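Local coordinates for protein thermotoga maritima TmcAL (Thermotoga maritima, PDB 5Y0T) that belongs to the HIGH nucleotidyl transferase family and holds adenosine-5'-rp-alpha-thio-triphosphate in a pocket of its nucleotide-binding fold, at residues Glu9-His14 against Ala212-Met217; Phe13-Leu18 against Ser228-Ser233; Ala35-Asn40 against Ala54-Ala59; Pro47-Lys52 against Pro247-Asn252. All coordinates share one frame; numbering follows the deposited sequence.

In the fold
The four contacts form a connected group beside the bound adenosine-5'-rp-alpha-thio-triphosphate, which interactions 1 and 2 both touch. These two share Phe13 and His14, and their centres lie about 9 Å apart. Interaction 3, about 13 Å from interaction 1 between centres, packs against the same loop: Arg55 reaches the carbonyls of Glu9 and Tyr10, and Ser38 OG meets Glu9 OE2. Interaction 4, about 10 Å from interaction 1 between centres, meets the loop through Asn11 OD1 and Val49 N. Asn40 ties interactions 3 and 4 together. Interactions 2 and 4 do not touch, their nearest atoms being about 6 Å apart, but both touch interaction 1.

Interaction 1: Glu9-His14 against Ala212-Met217; sequences EYNPFH and AIRNLM. With TAT (adenosine-5'-rp-alpha-thio-triphosphate), chain E.
Arg214, Pro12 and Ile213 carry the meeting of the ligand loop 9-14 with helix 210-218. Arg214 bends at chi3 and brings its guanidinium to the Asn11 carbonyl, where NH1 donates to Asn11 O at 2.7 Å with an N-H...O angle of 148°. The oxygen lies in the guanidinium plane. Asn11 ND2 sits over one face of the same group, 3.5 Å from Arg214 NH1, with the amide and guanidinium planes 13° apart; both nitrogens are donors, so the contact is packing and not a hydrogen bond. Asn11 turns its OD1 instead to Val49 N, and Glu46 forms a salt bridge with Arg214 NH2.

Pro12 follows a cis peptide bond; its CB is directed at the helix, and ring atom CG makes the contacts. This CG lies 3.9 Å from Ile213 CG2 and meets Met217 CE tip to tip at 3.8 Å. The other branch of Ile213 serves His14: CD1 comes to 3.5 Å from His14 CB and lies obliquely to the ring. The His14 ring leaves CB between the backbone N and the carbonyl carbon (chi1 53°), a crowded position, and sends NE2 to O1A of the nucleotide at 3.0 Å.

At the start of the loop, O2A of the nucleotide is gripped by two backbone donors, Glu9 N at 2.8 Å and Tyr10 N at 2.9 Å. Arg214, paired with Glu46, thus holds the loop through Asn11 O, while the donors Glu9 N, Tyr10 N and His14 NE2 would be expected to favour a negatively charged ligand.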
# COMPACT_ATOMS: atom_id res chain seq x y z
N GLU A 9 -23.14 9.08 11.80
CA GLU A 9 -22.37 8.51 10.71
C GLU A 9 -23.18 8.67 9.43
O GLU A 9 -22.61 9.01 8.39
CB GLU A 9 -21.99 7.06 11.00
CG GLU A 9 -21.01 7.01 12.16
CD GLU A 9 -20.13 5.77 12.13
OE1 GLU A 9 -20.68 4.66 12.15
OE2 GLU A 9 -18.89 5.92 12.03
N TYR A 10 -24.46 8.32 9.48
CA TYR A 10 -25.38 8.53 8.35
C TYR A 10 -24.88 7.78 7.11
O TYR A 10 -24.62 8.39 6.08
CB TYR A 10 -25.52 10.04 8.03
CG TYR A 10 -26.27 10.87 9.07
CD1 TYR A 10 -27.17 10.27 9.97
CD2 TYR A 10 -26.11 12.25 9.14
CE1 TYR A 10 -27.87 11.04 10.92
CE2 TYR A 10 -26.80 13.02 10.08
CZ TYR A 10 -27.68 12.42 10.95
OH TYR A 10 -28.37 13.20 11.87
N ASN A 11 -24.80 6.45 7.22
CA ASN A 11 -24.17 5.62 6.19
C ASN A 11 -25.09 4.54 5.64
O ASN A 11 -24.83 3.35 5.84
CB ASN A 11 -22.90 4.95 6.75
CG ASN A 11 -22.08 4.23 5.67
OD1 ASN A 11 -22.22 4.50 4.48
ND2 ASN A 11 -21.24 3.29 6.09
N PRO A 12 -26.16 4.93 4.93
CA PRO A 12 -26.63 6.27 4.56
C PRO A 12 -27.63 6.89 5.57
O PRO A 12 -28.05 6.22 6.53
CB PRO A 12 -27.34 6.01 3.23
CG PRO A 12 -28.05 4.69 3.52
CD PRO A 12 -27.03 3.88 4.34
N PHE A 13 -28.05 8.14 5.32
CA PHE A 13 -29.05 8.78 6.19
C PHE A 13 -30.37 8.11 5.88
O PHE A 13 -30.85 8.21 4.75
CB PHE A 13 -29.14 10.28 5.93
CG PHE A 13 -29.98 11.03 6.93
CD1 PHE A 13 -31.36 10.85 6.99
CD2 PHE A 13 -29.39 11.93 7.81
CE1 PHE A 13 -32.14 11.55 7.91
CE2 PHE A 13 -30.17 12.62 8.74
CZ PHE A 13 -31.53 12.42 8.79
N HIS A 14 -30.98 7.46 6.87
CA HIS A 14 -32.20 6.71 6.59
C HIS A 14 -33.35 7.18 7.47
O HIS A 14 -33.24 8.18 8.17
CB HIS A 14 -31.98 5.19 6.75
CG HIS A 14 -31.39 4.77 8.06
ND1 HIS A 14 -31.86 5.22 9.28
CD2 HIS A 14 -30.38 3.91 8.35
CE1 HIS A 14 -31.16 4.66 10.26
NE2 HIS A 14 -30.26 3.86 9.72
N ALA A 212 -28.32 -3.11 6.60
CA ALA A 212 -29.28 -3.77 5.72
C ALA A 212 -29.47 -2.96 4.42
O ALA A 212 -29.53 -3.52 3.33
CB ALA A 212 -30.62 -3.97 6.43
N ILE A 213 -29.53 -1.64 4.55
CA ILE A 213 -29.79 -0.79 3.39
C ILE A 213 -28.62 -0.83 2.42
O ILE A 213 -28.81 -0.87 1.20
CB ILE A 213 -30.10 0.66 3.82
CG1 ILE A 213 -31.40 0.68 4.61
CG2 ILE A 213 -30.21 1.58 2.60
CD1 ILE A 213 -31.60 1.98 5.36
N ARG A 214 -27.40 -0.84 2.95
CA ARG A 214 -26.24 -0.97 2.09
C ARG A 214 -26.28 -2.32 1.37
O ARG A 214 -25.87 -2.42 0.21
CB ARG A 214 -24.94 -0.83 2.90
CG ARG A 214 -24.72 0.60 3.41
CD ARG A 214 -23.26 0.83 3.87
NE ARG A 214 -22.84 -0.15 4.88
CZ ARG A 214 -23.09 -0.06 6.18
NH1 ARG A 214 -23.79 0.96 6.66
NH2 ARG A 214 -22.66 -1.00 7.01
N ASN A 215 -26.79 -3.36 2.02
CA ASN A 215 -26.90 -4.65 1.35
C ASN A 215 -27.99 -4.64 0.28
O ASN A 215 -27.87 -5.33 -0.74
CB ASN A 215 -27.17 -5.78 2.36
CG ASN A 215 -25.92 -6.17 3.13
OD1 ASN A 215 -24.81 -5.84 2.71
ND2 ASN A 215 -26.10 -6.87 4.24
N LEU A 216 -29.04 -3.87 0.52
CA LEU A 216 -30.07 -3.68 -0.51
C LEU A 216 -29.47 -3.01 -1.74
O LEU A 216 -29.79 -3.38 -2.87
CB LEU A 216 -31.24 -2.85 0.03
CG LEU A 216 -32.17 -3.52 1.05
CD1 LEU A 216 -33.15 -2.50 1.60
CD2 LEU A 216 -32.92 -4.71 0.44
N MET A 217 -28.60 -2.02 -1.54
CA MET A 217 -27.90 -1.40 -2.67
C MET A 217 -27.08 -2.42 -3.47
O MET A 217 -27.18 -2.46 -4.69
CB MET A 217 -27.00 -0.27 -2.20
CG MET A 217 -27.78 0.91 -1.59
SD MET A 217 -26.61 2.19 -1.13
CE MET A 217 -27.48 3.01 0.21
N1 TAT E . -34.56 4.83 15.86
C2 TAT E . -34.12 5.83 16.65
N3 TAT E . -32.89 6.35 16.57
C4 TAT E . -32.00 5.88 15.65
C5 TAT E . -32.41 4.81 14.74
C6 TAT E . -33.79 4.28 14.91
N6 TAT E . -34.25 3.28 14.12
N7 TAT E . -31.36 4.55 13.94
C8 TAT E . -30.35 5.40 14.30
N9 TAT E . -30.75 6.19 15.31
PA TAT E . -25.69 6.69 13.31
PB TAT E . -26.39 3.87 13.75
PG TAT E . -27.68 1.72 12.32
C1' TAT E . -29.92 7.22 15.98
O1A TAT E . -28.88 1.78 11.39
O1B TAT E . -25.18 2.98 13.85
S1G TAT E . -24.30 6.79 14.67
C2' TAT E . -28.66 6.59 16.56
O2' TAT E . -28.91 5.92 17.79
O2A TAT E . -25.46 7.44 12.01
O2B TAT E . -27.16 4.20 15.00
O2G TAT E . -26.43 1.21 11.62
C3' TAT E . -27.75 7.79 16.69
O3' TAT E . -27.99 8.49 17.93
O3A TAT E . -26.01 5.17 12.87
O3B TAT E . -27.41 3.27 12.64
O3G TAT E . -27.92 1.09 13.67
C4' TAT E . -28.17 8.67 15.52
O4' TAT E . -29.45 8.20 15.07
C5' TAT E . -27.18 8.60 14.36
O5' TAT E . -27.05 7.23 13.97

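Interaction 2: Phe13-Leu18 against Ser228-Ser233; sequences FHNGHL and SLPEDS. With TAT (adenosine-5'-rp-alpha-thio-triphosphate), chain E.
Two hydrogen bonds join the start of helix 15-28 to the turn that leads into helix 231-242. Ser233 OG, anti to its backbone N, donates to a lone pair of Phe13 O at 2.7 Å. Asn15 N, in the first turn of helix 15-28, donates to Ser228 O at 3.0 Å, with an N-H...O angle of 152°. Asn15 OD1 lies 3.2 Å from Pro230 N, a plain contact, since a proline nitrogen carries no proton.

Apolar contacts lie beside these bonds. Pro230 CG presses on the edge of the Phe13 ring, 3.9 Å from CD1, the two side chains crossing at about a right angle. Leu18 and Pro230 slide past each other in opposite directions. Leu229 CD2 touches His14 CB at 3.6 Å, and Ile58 of helix 52-61 backs both Phe13 and Ser233.

Aromatic and ligand interactions belong to residues 14-17, His-Asn-Gly-His, the HIGH motif of this family at the N-terminus of the helix, with His14 as N-cap. The two histidine rings stack, and His17 CB lies over a face of the Phe13 ring. His14 N donates to His17 ND1 at 3.0 Å, while His17 NE2 donates to O3A of the nucleotide at 3.2 Å.

With ND1 accepting and NE2 donating, the bonding is consistent with a neutral His17 ring protonated on NE2. The bond from His14 N helps fix the rotation of this ring, so that its other nitrogen, NE2, is directed at the triphosphate.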
# COMPACT_ATOMS: atom_id res chain seq x y z
N PHE A 13 -28.05 8.14 5.32
CA PHE A 13 -29.05 8.78 6.19
C PHE A 13 -30.37 8.11 5.88
O PHE A 13 -30.85 8.21 4.75
CB PHE A 13 -29.14 10.28 5.93
CG PHE A 13 -29.98 11.03 6.93
CD1 PHE A 13 -31.36 10.85 6.99
CD2 PHE A 13 -29.39 11.93 7.81
CE1 PHE A 13 -32.14 11.55 7.91
CE2 PHE A 13 -30.17 12.62 8.74
CZ PHE A 13 -31.53 12.42 8.79
N HIS A 14 -30.98 7.46 6.87
CA HIS A 14 -32.20 6.71 6.59
C HIS A 14 -33.35 7.18 7.47
O HIS A 14 -33.24 8.18 8.17
CB HIS A 14 -31.98 5.19 6.75
CG HIS A 14 -31.39 4.77 8.06
ND1 HIS A 14 -31.86 5.22 9.28
CD2 HIS A 14 -30.38 3.91 8.35
CE1 HIS A 14 -31.16 4.66 10.26
NE2 HIS A 14 -30.26 3.86 9.72
N ASN A 15 -34.47 6.49 7.38
CA ASN A 15 -35.65 6.90 8.13
C ASN A 15 -35.45 6.88 9.65
O ASN A 15 -35.99 7.71 10.37
CB ASN A 15 -36.84 6.03 7.73
CG ASN A 15 -37.29 6.29 6.31
OD1 ASN A 15 -37.00 7.36 5.75
ND2 ASN A 15 -38.01 5.34 5.72
N GLY A 16 -34.66 5.92 10.13
CA GLY A 16 -34.35 5.84 11.54
C GLY A 16 -33.59 7.08 11.98
O GLY A 16 -33.80 7.61 13.07
N HIS A 17 -32.68 7.53 11.13
CA HIS A 17 -31.92 8.73 11.43
C HIS A 17 -32.81 9.97 11.46
O HIS A 17 -32.61 10.86 12.27
CB HIS A 17 -30.82 8.92 10.40
CG HIS A 17 -29.76 7.87 10.45
ND1 HIS A 17 -29.22 7.29 9.32
CD2 HIS A 17 -29.13 7.29 11.50
CE1 HIS A 17 -28.31 6.41 9.67
NE2 HIS A 17 -28.24 6.38 10.99
N LEU A 18 -33.79 10.02 10.56
CA LEU A 18 -34.72 11.15 10.55
C LEU A 18 -35.53 11.14 11.85
O LEU A 18 -35.79 12.18 12.46
CB LEU A 18 -35.65 11.10 9.34
CG LEU A 18 -36.65 12.27 9.27
CD1 LEU A 18 -35.92 13.61 9.32
CD2 LEU A 18 -37.54 12.19 8.03
N SER A 228 -36.67 3.05 2.34
CA SER A 228 -35.93 3.13 3.60
C SER A 228 -35.34 4.50 3.92
O SER A 228 -34.83 4.72 5.03
CB SER A 228 -34.79 2.11 3.59
OG SER A 228 -35.28 0.81 3.33
N LEU A 229 -35.37 5.41 2.95
CA LEU A 229 -34.66 6.69 3.09
C LEU A 229 -35.61 7.86 2.91
O LEU A 229 -36.58 7.77 2.17
CB LEU A 229 -33.52 6.83 2.08
CG LEU A 229 -32.47 5.74 1.89
CD1 LEU A 229 -31.43 6.21 0.86
CD2 LEU A 229 -31.80 5.34 3.19
N PRO A 230 -35.32 8.98 3.58
CA PRO A 230 -36.03 10.21 3.25
C PRO A 230 -35.75 10.60 1.79
O PRO A 230 -34.69 10.27 1.26
CB PRO A 230 -35.45 11.24 4.22
CG PRO A 230 -34.85 10.44 5.33
CD PRO A 230 -34.37 9.16 4.69
N GLU A 231 -36.68 11.31 1.17
CA GLU A 231 -36.56 11.68 -0.24
C GLU A 231 -35.25 12.41 -0.57
O GLU A 231 -34.56 12.06 -1.54
CB GLU A 231 -37.75 12.55 -0.65
CG GLU A 231 -37.83 12.80 -2.14
CD GLU A 231 -39.09 13.56 -2.53
OE1 GLU A 231 -39.83 14.01 -1.62
OE2 GLU A 231 -39.35 13.69 -3.75
N ASP A 232 -34.88 13.40 0.23
CA ASP A 232 -33.65 14.14 -0.08
C ASP A 232 -32.42 13.26 0.06
O ASP A 232 -31.40 13.48 -0.63
CB ASP A 232 -33.49 15.37 0.81
CG ASP A 232 -34.44 16.50 0.43
OD1 ASP A 232 -34.97 16.50 -0.70
OD2 ASP A 232 -34.65 17.39 1.27
N SER A 233 -32.48 12.27 0.94
CA SER A 233 -31.34 11.38 1.12
C SER A 233 -31.21 10.48 -0.10
O SER A 233 -30.12 10.32 -0.65
CB SER A 233 -31.51 10.53 2.39
OG SER A 233 -30.46 9.59 2.50
N1 TAT E . -34.56 4.83 15.86
C2 TAT E . -34.12 5.83 16.65
N3 TAT E . -32.89 6.35 16.57
C4 TAT E . -32.00 5.88 15.65
C5 TAT E . -32.41 4.81 14.74
C6 TAT E . -33.79 4.28 14.91
N6 TAT E . -34.25 3.28 14.12
N7 TAT E . -31.36 4.55 13.94
C8 TAT E . -30.35 5.40 14.30
N9 TAT E . -30.75 6.19 15.31
PA TAT E . -25.69 6.69 13.31
PB TAT E . -26.39 3.87 13.75
PG TAT E . -27.68 1.72 12.32
C1' TAT E . -29.92 7.22 15.98
O1A TAT E . -28.88 1.78 11.39
O1B TAT E . -25.18 2.98 13.85
S1G TAT E . -24.30 6.79 14.67
C2' TAT E . -28.66 6.59 16.56
O2' TAT E . -28.91 5.92 17.79
O2A TAT E . -25.46 7.44 12.01
O2B TAT E . -27.16 4.20 15.00
O2G TAT E . -26.43 1.21 11.62
C3' TAT E . -27.75 7.79 16.69
O3' TAT E . -27.99 8.49 17.93
O3A TAT E . -26.01 5.17 12.87
O3B TAT E . -27.41 3.27 12.64
O3G TAT E . -27.92 1.09 13.67
C4' TAT E . -28.17 8.67 15.52
O4' TAT E . -29.45 8.20 15.07
C5' TAT E . -27.18 8.60 14.36
O5' TAT E . -27.05 7.23 13.97
O HOH W 1 -39.16 6.58 2.67

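Interaction 3: Ala35-Asn40 against Ala54-Ala59; sequences AVMSGN and ARAEIA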
# COMPACT_ATOMS: atom_id res chain seq x y z
N ALA A 35 -24.12 18.71 14.12
CA ALA A 35 -23.77 17.29 14.04
C ALA A 35 -22.26 17.12 13.90
O ALA A 35 -21.64 17.89 13.19
CB ALA A 35 -24.47 16.61 12.88
N VAL A 36 -21.69 16.15 14.61
CA VAL A 36 -20.32 15.72 14.36
C VAL A 36 -20.45 14.35 13.72
O VAL A 36 -21.05 13.44 14.29
CB VAL A 36 -19.42 15.70 15.65
CG1 VAL A 36 -19.94 14.72 16.74
CG2 VAL A 36 -17.95 15.40 15.28
N MET A 37 -19.91 14.24 12.50
CA MET A 37 -20.17 13.13 11.61
C MET A 37 -18.86 12.48 11.16
O MET A 37 -17.92 13.17 10.78
CB MET A 37 -20.96 13.61 10.37
CG MET A 37 -21.45 12.51 9.43
SD MET A 37 -22.17 13.17 7.91
CE MET A 37 -20.65 13.50 7.01
N SER A 38 -18.82 11.15 11.19
CA SER A 38 -17.72 10.43 10.58
C SER A 38 -17.60 10.81 9.11
O SER A 38 -18.61 11.02 8.43
CB SER A 38 -17.94 8.92 10.71
OG SER A 38 -17.84 8.51 12.06
N GLY A 39 -16.37 10.79 8.63
CA GLY A 39 -15.98 11.20 7.30
C GLY A 39 -16.28 10.11 6.29
O GLY A 39 -17.44 9.76 6.07
N ASN A 40 -15.26 9.75 5.52
CA ASN A 40 -15.40 8.72 4.51
C ASN A 40 -15.23 7.27 5.00
O ASN A 40 -15.43 6.35 4.22
CB ASN A 40 -14.41 8.99 3.39
CG ASN A 40 -14.79 10.23 2.59
OD1 ASN A 40 -15.92 10.70 2.65
ND2 ASN A 40 -13.85 10.75 1.81
N ALA A 54 -21.29 14.62 0.32
CA ALA A 54 -22.67 14.27 -0.00
C ALA A 54 -23.49 14.04 1.27
O ALA A 54 -24.62 14.52 1.40
CB ALA A 54 -22.70 13.02 -0.88
N ARG A 55 -22.93 13.32 2.23
CA ARG A 55 -23.70 13.01 3.43
C ARG A 55 -23.86 14.27 4.32
O ARG A 55 -24.89 14.43 4.98
CB ARG A 55 -23.05 11.84 4.20
CG ARG A 55 -23.54 10.48 3.68
CD ARG A 55 -22.54 9.33 3.93
NE ARG A 55 -22.00 9.36 5.29
CZ ARG A 55 -20.73 9.64 5.56
NH1 ARG A 55 -19.87 9.87 4.56
NH2 ARG A 55 -20.31 9.67 6.82
N ALA A 56 -22.88 15.17 4.30
CA ALA A 56 -23.05 16.47 4.99
C ALA A 56 -24.23 17.25 4.42
O ALA A 56 -25.03 17.85 5.16
CB ALA A 56 -21.76 17.30 4.89
N GLU A 57 -24.35 17.26 3.10
CA GLU A 57 -25.45 17.99 2.49
C GLU A 57 -26.80 17.40 2.88
O GLU A 57 -27.76 18.14 3.16
CB GLU A 57 -25.32 18.03 0.96
CG GLU A 57 -26.42 18.85 0.34
CD GLU A 57 -26.35 18.94 -1.18
OE1 GLU A 57 -25.27 18.69 -1.76
OE2 GLU A 57 -27.39 19.25 -1.77
N ILE A 58 -26.90 16.07 2.89
CA ILE A 58 -28.13 15.43 3.36
C ILE A 58 -28.46 15.83 4.80
O ILE A 58 -29.61 16.16 5.12
CB ILE A 58 -28.05 13.89 3.28
CG1 ILE A 58 -27.85 13.43 1.83
CG2 ILE A 58 -29.31 13.26 3.88
CD1 ILE A 58 -27.40 11.96 1.68
N ALA A 59 -27.45 15.86 5.66
CA ALA A 59 -27.69 16.21 7.07
C ALA A 59 -28.28 17.62 7.16
O ALA A 59 -29.27 17.85 7.87
CB ALA A 59 -26.39 16.10 7.88
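Strand 32-38, helix 52-61 and strand 66-70 form a beta-alpha-beta crossover of the Rossmann-like HUP fold, and this contact packs its first strand against its helix. The short segments run nearly antiparallel, at 152°, with axes 10.1 Å apart.

Arg55 supplies the polar first shell. Its guanidinium approaches end-on, and both terminal nitrogens hold the same carbonyl oxygen: NH1 lies 2.9 Å and NH2 3.0 Å from Gly39 O. The NH2 bond lies in the carbonyl plane, whereas NH1 comes from above it, 28° out. NH2 also makes a weak bond to Ser38 O at 2.7 Å, so the backbone at Ser38 and Gly39 presents successive carbonyls to one edge of the cation.

Met37 shapes the apolar side. Its chain runs extended from the backbone and then turns at chi3 (80°), which brings CE over one face of the guanidinium, displaced from the centre of the group and 3.8 Å from Arg55 NH2.

Outside the pair, further carbonyls also accept from the buried guanidinium: Tyr10 O takes NE, Glu9 O takes NH2, and Ile50 O takes NH1. Arg55 thus ties residues 38-39 to the loop that binds the nucleotide and to the loop preceding its own helix. Ser38 OG bonds to Glu9 OE2, a second link to the ligand loop. On the helix surface, Met37 CE comes to rest 3.9 Å from Ala56 N and 4.5 Å from Ala56 CB.

Interaction 4: Pro47-Lys52 against Pro247-Asn252; sequences PAVIDK and PVFLEN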
# COMPACT_ATOMS: atom_id res chain seq x y z
N PRO A 47 -15.93 1.73 4.38
CA PRO A 47 -16.08 3.06 3.78
C PRO A 47 -17.52 3.51 3.87
O PRO A 47 -18.42 2.66 3.88
CB PRO A 47 -15.67 2.86 2.33
CG PRO A 47 -15.98 1.40 2.05
CD PRO A 47 -15.74 0.68 3.37
N ALA A 48 -17.75 4.82 3.89
CA ALA A 48 -19.09 5.34 3.76
C ALA A 48 -19.55 5.02 2.35
O ALA A 48 -18.74 5.00 1.40
CB ALA A 48 -19.12 6.83 4.04
N VAL A 49 -20.83 4.74 2.18
CA VAL A 49 -21.26 4.26 0.88
C VAL A 49 -21.27 5.42 -0.15
O VAL A 49 -21.10 5.18 -1.35
CB VAL A 49 -22.64 3.56 0.97
CG1 VAL A 49 -23.77 4.57 1.33
CG2 VAL A 49 -22.92 2.79 -0.31
N ILE A 50 -21.43 6.65 0.33
CA ILE A 50 -21.14 7.86 -0.46
C ILE A 50 -20.33 8.79 0.43
O ILE A 50 -20.30 8.58 1.64
CB ILE A 50 -22.40 8.59 -0.95
CG1 ILE A 50 -23.35 8.89 0.23
CG2 ILE A 50 -23.13 7.79 -2.03
CD1 ILE A 50 -24.63 9.63 -0.23
N ASP A 51 -19.68 9.82 -0.12
CA ASP A 51 -18.65 10.48 0.68
C ASP A 51 -19.22 11.52 1.64
O ASP A 51 -20.43 11.76 1.68
CB ASP A 51 -17.54 11.08 -0.22
CG ASP A 51 -17.95 12.32 -0.99
OD1 ASP A 51 -19.03 12.92 -0.75
OD2 ASP A 51 -17.15 12.72 -1.87
N LYS A 52 -18.34 12.12 2.43
CA LYS A 52 -18.78 12.96 3.54
C LYS A 52 -19.38 14.27 3.05
O LYS A 52 -20.22 14.87 3.73
CB LYS A 52 -17.61 13.23 4.50
CG LYS A 52 -16.50 14.07 3.85
CD LYS A 52 -15.20 14.00 4.66
CE LYS A 52 -14.10 14.81 3.97
NZ LYS A 52 -12.81 14.77 4.75
N PRO A 247 -22.07 3.63 -5.58
CA PRO A 247 -21.78 3.39 -4.17
C PRO A 247 -20.34 2.95 -4.01
O PRO A 247 -19.76 2.46 -4.98
CB PRO A 247 -22.75 2.27 -3.78
CG PRO A 247 -22.92 1.49 -5.07
CD PRO A 247 -22.82 2.52 -6.19
N VAL A 248 -19.77 3.14 -2.84
CA VAL A 248 -18.44 2.63 -2.54
C VAL A 248 -18.59 1.56 -1.47
O VAL A 248 -19.18 1.82 -0.41
CB VAL A 248 -17.49 3.74 -2.04
CG1 VAL A 248 -16.13 3.14 -1.63
CG2 VAL A 248 -17.31 4.82 -3.12
N PHE A 249 -18.08 0.35 -1.73
CA PHE A 249 -18.22 -0.75 -0.77
C PHE A 249 -16.85 -1.24 -0.31
O PHE A 249 -15.85 -1.08 -1.02
CB PHE A 249 -18.99 -1.93 -1.37
CG PHE A 249 -20.43 -1.63 -1.70
CD1 PHE A 249 -21.33 -1.27 -0.71
CD2 PHE A 249 -20.89 -1.72 -3.01
CE1 PHE A 249 -22.66 -1.01 -1.01
CE2 PHE A 249 -22.21 -1.45 -3.33
CZ PHE A 249 -23.10 -1.09 -2.32
N LEU A 250 -16.79 -1.83 0.88
CA LEU A 250 -15.53 -2.34 1.40
C LEU A 250 -14.88 -3.33 0.45
O LEU A 250 -13.66 -3.36 0.29
CB LEU A 250 -15.74 -3.01 2.76
CG LEU A 250 -14.47 -3.54 3.41
CD1 LEU A 250 -13.48 -2.44 3.64
CD2 LEU A 250 -14.84 -4.22 4.73
N GLU A 251 -15.70 -4.15 -0.20
CA GLU A 251 -15.14 -5.18 -1.07
C GLU A 251 -14.42 -4.55 -2.27
O GLU A 251 -13.50 -5.16 -2.83
CB GLU A 251 -16.24 -6.16 -1.51
CG GLU A 251 -17.39 -5.54 -2.26
CD GLU A 251 -18.62 -5.30 -1.39
OE1 GLU A 251 -18.47 -5.04 -0.17
OE2 GLU A 251 -19.74 -5.36 -1.94
N ASN A 252 -14.80 -3.32 -2.64
CA ASN A 252 -14.07 -2.60 -3.69
C ASN A 252 -12.63 -2.29 -3.25
O ASN A 252 -11.73 -2.16 -4.09
CB ASN A 252 -14.77 -1.27 -4.07
CG ASN A 252 -16.24 -1.46 -4.47
OD1 ASN A 252 -17.09 -0.65 -4.12
ND2 ASN A 252 -16.52 -2.52 -5.21
O HOH W 2 -20.04 1.02 2.20
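Loop 47-52 belongs to the beta-alpha-beta crossover of the HUP fold, between strand 32-38 and helix 52-61, and it meets the irregular chain that links helix 231-242 to helix 254-261. Pro47 is the principal side chain. From CB, which meets Val248 CG1 at 4.0 Å, the ring continues to CG, set 3.5 Å from Leu250 N and close to the carbonyl carbon of Phe249. It closes through CD, which packs on Leu250 CB at 3.7 Å and lies near Leu250 CA. The proline thus lies along the backbone just where the second segment turns, with contacts on Val248 and Leu250.

Val49 takes over farther along. Its CG2, anti to the backbone N, touches Pro247 CB at 3.5 Å and lies obliquely to the Phe249 ring. Pro247 itself follows a cis peptide bond.

The backbones are joined directly by one hydrogen bond: Val248 N donates to a lone pair of Val49 O at 2.9 Å. Beside it, Val49 CA makes a CA-H...O contact with Val248 O, nearly straight at 174°. Within the second segment, Asn252 folds back so that Phe249 N donates to its OD1, while Asn252 N bonds to Phe249 O.

Beyond the contact, Tyr398 of helix 381-399 packs on Pro47 and Val248 and hydrogen-bonds to Ala48 O; Asp51 caps helix 52-61 at Ala54 N. A water completes the join, donating to both Pro47 O and Val248 O, each 2.9 Å away.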